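Side-chain contacts in flagellar assembly factor FliW (Geobacillus thermodenitrificans, PDB 5DMD), which probably binds CsrA, relieving its repression of flagellin and other mRNAs, and probably binds flagellin to take part in flagellum assembly: residues A[59-62]-A[63-67]; A[72-76]-A[77-81]; A[12-16]-A[17-21]; A[96-99]-A[100-104]. The protein carries 1 engineered substitution. All blocks are in the same frame, centred on the assembly; numbering follows the deposited sequence.

Contact 1 of 4, residues A[59-62]-A[63-67]; sequences VLIE and PFSYF
The ring of Phe64 has Glu62 OE1 at its edge, near the ring plane and 4.1 Å from CD2, while CG of Pro63 lies above one face, offset toward the rim. The planes of the Glu62 carboxylate and the ring are nearly parallel, 18° apart. Over one face of the Phe67 ring sits CB of Tyr66, also displaced to the rim. Glu62, Pro63 and Phe64 belong to a type I beta turn, Glu62 to Ser65, that bends the chain away as strand 57-61 ends in the FliW beta-sheet; Tyr66 and Phe67 follow it. Glu62 reaches its place with CG opposite the backbone N (chi1 179°) and a bend at chi2 that carries the carboxylate to Phe64. Ile61 supplies the apolar part: its CD1 meets Tyr66 CD1 at 3.5 Å, the two side chains crossing at about a right angle, and also approaches Phe67 CE2. Phe67 packs further on Ala107 and Leu109 of strand 106-116, and Leu138 touches both Tyr66 and Phe67. Backbone angles stay helical through Ser65, and Pro63 O accepts from Tyr66 N and from Phe67 N. Glu62 O also accepts twice, here from a single residue. Ser65 N comes in above the carbonyl plane at 3.3 Å, and Ser65 OG, folded back between its own N and carbonyl carbon, donates almost along the C=O axis to Glu62 O at 2.6 Å.

Contact 2 of 4, residues A[72-76]-A[77-81]; sequences IDLDD and NTLEQ
Asp75 OD2 receives two hydrogens: the backbone N of Thr78 donates to it at 2.8 Å, from well above the carboxylate plane, and water 1 donates to it as well. Asp75 is thus the N-cap of helix 76-81. Its other oxygen, OD1, takes the hydroxyl of Thr78, OG1 standing 2.7 Å away on the syn side, so the carboxylate is held through both oxygens by a single residue. With CG set between its own N and carbonyl carbon (chi1 61°), the aspartate side chain turns back over the first helical turn and should interact well with the positive end of the helix dipole. Lys123 NZ also bonds Thr78 OG1, tying this helix start to strand 121-124. Water 1 continues outward to Asn77 ND2, which donates to it at 3.0 Å. Just outside the cap, Leu74 and Leu79 form a hydrophobic staple, the residue before the N-cap (N') packing on the fourth residue after the cap (N4). Leu74 CB lies 3.9 Å from Leu79 CD2, and Leu74 also reaches Val114 of strand 106-116. The regular helical bonds begin beneath, with Glu80 N on Asp76 O and Leu79 N pointing almost straight at Asp75 O, 3.1 Å away.

Contact 3 of 4, residues A[12-16]-A[17-21]; sequences IEIHE and KDIVR
Hydrogen bonds between His15 and Asp18 run both ways: a backbone bond, Asp18 N to His15 O at 2.9 Å, closes a short 3-10 turn, and a side-chain bond braces it. In the latter the backbone N of His15 donates to Asp18 OD2 at 2.8 Å, meeting it from above the carboxylate plane. The side chain of Asp18, at N3, thus takes the N-H of His15, three residues earlier at the N-cap position, as in one half of a capping box; here the return bond goes to the carbonyl oxygen rather than to a side chain. Asp18 can do this because its CG lies beside its own N (chi1 -65°), which folds the carboxylate back over the turn. Ile19 N makes the next i+3 backbone bond, to Glu16 O at 3.2 Å, from above the carbonyl plane.

Two waters extend the network. Water 2 links His15 ND1 with Asp18 OD1, to which it donates at 2.9 Å, spanning the imidazole and the carboxylate, whose planes are 51° apart. Water 3 donates to both Glu16 O and Ile19 O, bridging the carbonyls at the exit of the turn.

Apolar contact is slight: Ile14 CD1, in one of two modelled conformers, stands 4.2 Å from Ile19 CD1.

The turn joins strand 12-13, which pairs with strand 3-4 in a small separate sheet, to strand 20-21 of the large curled sheet, where Arg21 also bonds the backbone of Arg120 and Gly122. Ile14 packs on Ile4, Arg120 reaches Lys17 O, and on the adjoining strand 34-39 Asp18 touches Val36 and Ile19 touches Gln34.

Contact 4 of 4, residues A[96-99]-A[100-104]; sequences LTVA and DPFDD
Val98 meets the Phe102 ring edge-on: CG1 lies in the ring plane, 3.9 Å from CD2 and a little farther from CE2, with the two side chains slanting past one another. Phe102 CG stands opposite its backbone N (chi1 -178°), which swings the ring back alongside Val98, whose CG1 is likewise opposite its own N. Phe45 of strand 45-50 meets the same ring at a steep angle, and Val59 and Thr105 also touch Val98. The methyl of Ala99 packs on Asp104, its CB 3.6 Å from Asp104 CB and 3.5 Å from Asp104 C. The carboxylate of Asp104 forms a salt bridge through OD1 with Arg137. Between the pairs runs the backbone of the turn, where Ala99 O receives a CA-H...O contact from Phe102 CA at 3.3 Å. No conventional hydrogen bond links the two halves; Asp104 N donates to Pro101 O at 3.1 Å, around the 3-10 segment 102-104, and Thr105 OG1 bonds Ala99 N. The peptide before Pro101 is cis, and the angles of Asp100 and Pro101 are those of a type VIb beta turn, here part of the connection between the antiparallel neighbours 90-97 and 106-116 of the FliW sheet.

From the N terminus the chain passes contact 3, then 1, 2 and 4; each is complete before the next begins, so none nest or cross. Contacts 3, 1 and 4 are turns, contact 2 a helix cap. Contact 3 carries the chain from the small N-terminal sheet into the large one. Contact 1 turns it out of strand 57-61, contact 2 starts helix 76-81 after the ensuing loop, and contact 4 leads out of strand 90-97. Contacts 1 and 4 alone touch: their strands are neighbours, joined through Val59 O and Leu96 N at 2.8 Å and by Ile61 packing on Leu96. Contacts 2 and 4 lie on opposite sides of the chain's centre, their own centres about 30 Å apart.

Contact 1 of 4, residues A[59-62]-A[63-67]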
# COMPACT_ATOMS: atom_id res chain seq x y z
N VAL A 59 -6.82 -0.66 2.11
CA VAL A 59 -7.00 -1.57 0.98
C VAL A 59 -5.96 -1.26 -0.08
O VAL A 59 -5.90 -0.14 -0.58
CB VAL A 59 -8.42 -1.45 0.39
CG1 VAL A 59 -8.56 -2.41 -0.77
CG2 VAL A 59 -9.46 -1.73 1.47
N LEU A 60 -5.15 -2.26 -0.43
CA LEU A 60 -4.06 -2.12 -1.38
C LEU A 60 -4.32 -2.96 -2.62
O LEU A 60 -4.97 -4.01 -2.56
CB LEU A 60 -2.75 -2.59 -0.77
CG LEU A 60 -1.92 -1.62 0.09
CD1 LEU A 60 -2.74 -0.87 1.11
CD2 LEU A 60 -0.82 -2.43 0.77
N ILE A 61 -3.79 -2.50 -3.75
CA ILE A 61 -3.64 -3.33 -4.94
C ILE A 61 -2.19 -3.26 -5.38
O ILE A 61 -1.48 -2.30 -5.09
CB ILE A 61 -4.54 -2.89 -6.12
CG1 ILE A 61 -4.29 -1.42 -6.50
CG2 ILE A 61 -6.00 -3.10 -5.80
CD1 ILE A 61 -4.80 -1.05 -7.90
N GLU A 62 -1.77 -4.28 -6.09
CA GLU A 62 -0.55 -4.14 -6.86
C GLU A 62 -0.88 -3.26 -8.07
O GLU A 62 -1.82 -3.55 -8.82
CB GLU A 62 -0.09 -5.52 -7.31
CG GLU A 62 1.15 -5.49 -8.15
CD GLU A 62 2.37 -5.71 -7.31
OE1 GLU A 62 3.25 -4.82 -7.31
OE2 GLU A 62 2.43 -6.73 -6.60
N PRO A 63 -0.16 -2.15 -8.26
CA PRO A 63 -0.64 -1.13 -9.22
C PRO A 63 -0.73 -1.61 -10.65
O PRO A 63 -1.63 -1.17 -11.37
CB PRO A 63 0.38 0.01 -9.07
CG PRO A 63 1.53 -0.58 -8.30
CD PRO A 63 0.98 -1.67 -7.47
N PHE A 64 0.18 -2.48 -11.09
CA PHE A 64 0.23 -2.81 -12.51
C PHE A 64 -1.00 -3.59 -12.97
O PHE A 64 -1.29 -3.61 -14.17
CB PHE A 64 1.51 -3.58 -12.80
CG PHE A 64 2.74 -2.90 -12.27
CD1 PHE A 64 3.30 -1.83 -12.95
CD2 PHE A 64 3.32 -3.31 -11.08
CE1 PHE A 64 4.43 -1.20 -12.46
CE2 PHE A 64 4.45 -2.69 -10.59
CZ PHE A 64 5.01 -1.63 -11.28
N SER A 65 -1.74 -4.18 -12.03
CA SER A 65 -2.95 -4.91 -12.39
C SER A 65 -4.01 -4.00 -13.00
O SER A 65 -4.80 -4.45 -13.85
CB SER A 65 -3.50 -5.62 -11.16
OG SER A 65 -3.74 -4.70 -10.11
N TYR A 66 -4.04 -2.73 -12.60
CA TYR A 66 -5.00 -1.77 -13.12
C TYR A 66 -4.34 -0.61 -13.85
O TYR A 66 -5.04 0.08 -14.60
CB TYR A 66 -5.86 -1.19 -11.98
CG TYR A 66 -6.86 -2.16 -11.39
CD1 TYR A 66 -6.50 -2.99 -10.33
CD2 TYR A 66 -8.14 -2.27 -11.90
CE1 TYR A 66 -7.41 -3.88 -9.78
CE2 TYR A 66 -9.06 -3.16 -11.36
CZ TYR A 66 -8.68 -3.96 -10.30
OH TYR A 66 -9.58 -4.85 -9.76
N PHE A 67 -3.04 -0.40 -13.67
CA PHE A 67 -2.33 0.77 -14.19
C PHE A 67 -1.05 0.24 -14.82
O PHE A 67 0.04 0.33 -14.24
CB PHE A 67 -2.06 1.78 -13.08
CG PHE A 67 -3.31 2.27 -12.42
CD1 PHE A 67 -4.16 3.15 -13.10
CD2 PHE A 67 -3.67 1.82 -11.17
CE1 PHE A 67 -5.32 3.60 -12.50
CE2 PHE A 67 -4.83 2.27 -10.57
CZ PHE A 67 -5.66 3.16 -11.24

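Contact 2 of 4, residues A[72-76]-A[77-81]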
# COMPACT_ATOMS: atom_id res chain seq x y z
N ILE A 72 7.62 4.57 -11.60
CA ILE A 72 8.09 5.51 -10.60
C ILE A 72 9.61 5.42 -10.50
O ILE A 72 10.23 4.43 -10.88
CB ILE A 72 7.43 5.31 -9.22
CG1 ILE A 72 7.93 4.02 -8.58
CG2 ILE A 72 5.92 5.31 -9.35
CD1 ILE A 72 7.38 3.78 -7.18
N ASP A 73 10.21 6.49 -9.99
CA ASP A 73 11.65 6.54 -9.81
C ASP A 73 11.88 6.91 -8.35
O ASP A 73 11.62 8.05 -7.95
CB ASP A 73 12.29 7.55 -10.77
CG ASP A 73 13.79 7.61 -10.63
OD1 ASP A 73 14.40 6.61 -10.21
OD2 ASP A 73 14.38 8.65 -11.00
N LEU A 74 12.31 5.94 -7.56
CA LEU A 74 12.50 6.15 -6.14
C LEU A 74 13.74 7.00 -5.89
O LEU A 74 14.77 6.83 -6.54
CB LEU A 74 12.66 4.82 -5.42
CG LEU A 74 11.45 3.88 -5.47
CD1 LEU A 74 11.78 2.57 -4.78
CD2 LEU A 74 10.23 4.52 -4.84
N ASP A 75 13.62 7.91 -4.93
CA ASP A 75 14.71 8.81 -4.56
C ASP A 75 15.80 8.05 -3.81
O ASP A 75 15.56 6.98 -3.23
CB ASP A 75 14.16 9.92 -3.67
CG ASP A 75 13.55 9.39 -2.39
OD1 ASP A 75 12.40 8.90 -2.44
OD2 ASP A 75 14.23 9.48 -1.35
N ASP A 76 17.01 8.62 -3.82
CA ASP A 76 18.16 7.95 -3.23
C ASP A 76 17.95 7.68 -1.74
O ASP A 76 18.37 6.64 -1.23
CB ASP A 76 19.42 8.78 -3.44
CG ASP A 76 19.81 8.89 -4.89
OD1 ASP A 76 19.37 8.04 -5.69
OD2 ASP A 76 20.57 9.82 -5.24
N ASN A 77 17.31 8.61 -1.04
CA ASN A 77 17.08 8.43 0.39
C ASN A 77 16.17 7.24 0.67
O ASN A 77 16.42 6.47 1.60
CB ASN A 77 16.52 9.69 1.01
CG ASN A 77 16.49 9.61 2.51
OD1 ASN A 77 17.53 9.53 3.15
ND2 ASN A 77 15.29 9.62 3.08
N THR A 78 15.11 7.08 -0.12
CA THR A 78 14.23 5.92 0.05
C THR A 78 14.97 4.62 -0.24
O THR A 78 14.81 3.63 0.50
CB THR A 78 13.00 6.05 -0.85
OG1 THR A 78 12.21 7.17 -0.44
CG2 THR A 78 12.17 4.77 -0.85
N LEU A 79 15.76 4.59 -1.31
CA LEU A 79 16.51 3.38 -1.63
C LEU A 79 17.42 2.98 -0.48
O LEU A 79 17.52 1.80 -0.12
CB LEU A 79 17.30 3.57 -2.93
CG LEU A 79 16.47 3.78 -4.20
CD1 LEU A 79 17.34 4.29 -5.34
CD2 LEU A 79 15.75 2.51 -4.60
N GLU A 80 18.09 3.96 0.13
CA GLU A 80 18.95 3.68 1.27
C GLU A 80 18.14 3.20 2.48
O GLU A 80 18.48 2.18 3.10
CB GLU A 80 19.79 4.91 1.61
CG GLU A 80 20.85 4.67 2.67
CD GLU A 80 21.62 5.93 2.99
OE1 GLU A 80 21.98 6.65 2.03
OE2 GLU A 80 21.86 6.21 4.18
N GLN A 81 17.06 3.91 2.81
CA GLN A 81 16.28 3.57 4.00
C GLN A 81 15.74 2.15 3.92
O GLN A 81 15.66 1.45 4.94
CB GLN A 81 15.11 4.54 4.15
CG GLN A 81 15.48 5.89 4.72
CD GLN A 81 14.39 6.94 4.52
OE1 GLN A 81 13.60 6.85 3.58
NE2 GLN A 81 14.35 7.92 5.41
O HOH W 1 13.04 10.11 1.14

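Contact 3 of 4, residues A[12-16]-A[17-21]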
# COMPACT_ATOMS: atom_id res chain seq x y z
N ILE A 12 -6.82 -12.57 14.60
CA ILE A 12 -5.92 -13.53 13.96
C ILE A 12 -4.63 -13.68 14.76
O ILE A 12 -4.27 -12.83 15.57
CB ILE A 12 -5.62 -13.20 12.47
CG1 ILE A 12 -4.75 -11.95 12.33
CG2 ILE A 12 -6.91 -13.00 11.66
CD1 ILE A 12 -4.42 -11.59 10.95
N GLU A 13 -3.90 -14.75 14.45
CA GLU A 13 -2.60 -15.00 15.04
C GLU A 13 -1.54 -14.59 14.03
O GLU A 13 -1.61 -14.98 12.86
CB GLU A 13 -2.45 -16.48 15.38
CG GLU A 13 -1.07 -16.90 15.87
CD GLU A 13 -1.00 -18.37 16.20
OE1 GLU A 13 -2.05 -18.95 16.56
OE2 GLU A 13 0.09 -18.96 16.08
N ILE A 14 -0.56 -13.80 14.47
CA ILE A 14 0.50 -13.36 13.58
C ILE A 14 1.84 -13.76 14.17
O ILE A 14 2.01 -13.88 15.39
CB ILE A 14 0.47 -11.85 13.26
CG1 ILE A 14 0.62 -11.02 14.53
CG2 ILE A 14 -0.82 -11.48 12.54
CD1 ILE A 14 1.07 -9.60 14.26
N HIS A 15 2.80 -14.01 13.29
CA HIS A 15 4.16 -14.36 13.67
C HIS A 15 5.07 -13.15 13.52
O HIS A 15 4.79 -12.24 12.74
CB HIS A 15 4.68 -15.50 12.79
CG HIS A 15 3.74 -16.65 12.66
ND1 HIS A 15 3.18 -17.02 11.46
CD2 HIS A 15 3.26 -17.52 13.58
CE1 HIS A 15 2.39 -18.07 11.64
NE2 HIS A 15 2.43 -18.39 12.92
N GLU A 16 6.16 -13.14 14.30
CA GLU A 16 7.14 -12.06 14.20
C GLU A 16 7.64 -11.89 12.77
O GLU A 16 7.85 -10.76 12.31
CB GLU A 16 8.32 -12.34 15.12
CG GLU A 16 8.50 -11.34 16.25
CD GLU A 16 9.46 -11.84 17.31
OE1 GLU A 16 10.68 -11.64 17.14
OE2 GLU A 16 9.01 -12.43 18.32
N LYS A 17 7.82 -13.00 12.05
CA LYS A 17 8.34 -12.93 10.69
C LYS A 17 7.32 -12.42 9.69
O LYS A 17 7.67 -12.26 8.51
CB LYS A 17 8.89 -14.29 10.25
CG LYS A 17 10.05 -14.79 11.08
CD LYS A 17 10.76 -15.91 10.36
CE LYS A 17 11.36 -15.39 9.07
NZ LYS A 17 12.69 -14.75 9.30
N ASP A 18 6.08 -12.18 10.12
CA ASP A 18 5.07 -11.62 9.25
C ASP A 18 5.12 -10.10 9.22
O ASP A 18 4.56 -9.49 8.30
CB ASP A 18 3.67 -12.01 9.74
CG ASP A 18 3.41 -13.50 9.66
OD1 ASP A 18 3.90 -14.16 8.72
OD2 ASP A 18 2.67 -14.01 10.53
N ILE A 19 5.76 -9.48 10.21
CA ILE A 19 5.62 -8.04 10.42
C ILE A 19 6.54 -7.28 9.48
O ILE A 19 7.74 -7.59 9.37
CB ILE A 19 5.90 -7.67 11.89
CG1 ILE A 19 4.86 -8.36 12.78
CG2 ILE A 19 5.92 -6.15 12.10
CD1 ILE A 19 5.04 -8.10 14.26
N VAL A 20 5.99 -6.29 8.79
CA VAL A 20 6.78 -5.33 8.03
C VAL A 20 6.93 -4.08 8.88
O VAL A 20 5.94 -3.48 9.31
CB VAL A 20 6.11 -4.98 6.69
CG1 VAL A 20 6.98 -3.99 5.90
CG2 VAL A 20 5.86 -6.24 5.87
N ARG A 21 8.18 -3.69 9.12
CA ARG A 21 8.47 -2.50 9.91
C ARG A 21 8.52 -1.28 9.00
O ARG A 21 9.23 -1.28 7.99
CB ARG A 21 9.79 -2.62 10.67
CG ARG A 21 10.11 -1.38 11.48
CD ARG A 21 11.39 -1.50 12.30
NE ARG A 21 11.52 -0.39 13.24
CZ ARG A 21 10.76 -0.23 14.32
NH1 ARG A 21 9.86 -1.12 14.68
NH2 ARG A 21 10.93 0.87 15.06
O HOH W 2 4.88 -16.87 8.99
O HOH W 3 9.60 -9.72 10.44

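Contact 4 of 4, residues A[96-99]-A[100-104]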
# COMPACT_ATOMS: atom_id res chain seq x y z
N LEU A 96 -6.23 2.16 -2.20
CA LEU A 96 -7.50 2.49 -2.82
C LEU A 96 -8.37 3.34 -1.91
O LEU A 96 -8.36 3.20 -0.68
CB LEU A 96 -8.27 1.21 -3.16
CG LEU A 96 -7.60 0.17 -4.05
CD1 LEU A 96 -8.60 -0.92 -4.42
CD2 LEU A 96 -7.01 0.82 -5.30
N THR A 97 -9.14 4.22 -2.53
CA THR A 97 -10.28 4.87 -1.89
C THR A 97 -11.49 4.16 -2.47
O THR A 97 -11.89 4.42 -3.60
CB THR A 97 -10.28 6.36 -2.19
OG1 THR A 97 -9.06 6.93 -1.69
CG2 THR A 97 -11.45 7.04 -1.49
N VAL A 98 -12.04 3.23 -1.69
CA VAL A 98 -13.08 2.32 -2.16
C VAL A 98 -14.41 3.05 -2.23
O VAL A 98 -14.86 3.65 -1.25
CB VAL A 98 -13.17 1.08 -1.25
CG1 VAL A 98 -14.21 0.11 -1.79
CG2 VAL A 98 -11.82 0.40 -1.17
N ALA A 99 -15.05 2.98 -3.39
CA ALA A 99 -16.33 3.63 -3.60
C ALA A 99 -17.47 2.62 -3.61
O ALA A 99 -17.26 1.41 -3.74
CB ALA A 99 -16.32 4.40 -4.93
N ASP A 100 -18.68 3.14 -3.45
CA ASP A 100 -19.92 2.40 -3.70
C ASP A 100 -20.68 3.12 -4.80
O ASP A 100 -21.11 4.27 -4.60
CB ASP A 100 -20.78 2.33 -2.43
CG ASP A 100 -21.73 1.15 -2.43
OD1 ASP A 100 -21.60 0.28 -3.32
OD2 ASP A 100 -22.60 1.09 -1.53
N PRO A 101 -20.86 2.51 -5.98
CA PRO A 101 -20.47 1.15 -6.36
C PRO A 101 -18.96 1.03 -6.52
O PRO A 101 -18.27 2.03 -6.68
CB PRO A 101 -21.20 0.93 -7.68
CG PRO A 101 -21.38 2.30 -8.28
CD PRO A 101 -21.25 3.32 -7.16
N PHE A 102 -18.44 -0.20 -6.49
CA PHE A 102 -17.00 -0.39 -6.50
C PHE A 102 -16.35 0.19 -7.75
O PHE A 102 -15.17 0.56 -7.72
CB PHE A 102 -16.64 -1.87 -6.39
CG PHE A 102 -15.17 -2.12 -6.36
CD1 PHE A 102 -14.53 -2.73 -7.43
CD2 PHE A 102 -14.42 -1.73 -5.27
CE1 PHE A 102 -13.17 -2.95 -7.40
CE2 PHE A 102 -13.06 -1.95 -5.23
CZ PHE A 102 -12.44 -2.55 -6.29
N ASP A 103 -17.09 0.28 -8.86
CA ASP A 103 -16.52 0.71 -10.13
C ASP A 103 -16.12 2.17 -10.12
O ASP A 103 -15.52 2.63 -11.10
CB ASP A 103 -17.53 0.47 -11.25
CG ASP A 103 -16.90 0.50 -12.62
OD1 ASP A 103 -16.10 -0.41 -12.90
OD2 ASP A 103 -17.21 1.43 -13.41
N ASP A 104 -16.44 2.93 -9.07
CA ASP A 104 -15.99 4.31 -8.93
C ASP A 104 -14.74 4.42 -8.06
O ASP A 104 -14.33 5.53 -7.72
CB ASP A 104 -17.11 5.18 -8.36
CG ASP A 104 -18.23 5.41 -9.36
OD1 ASP A 104 -18.02 5.14 -10.57
OD2 ASP A 104 -19.32 5.83 -8.93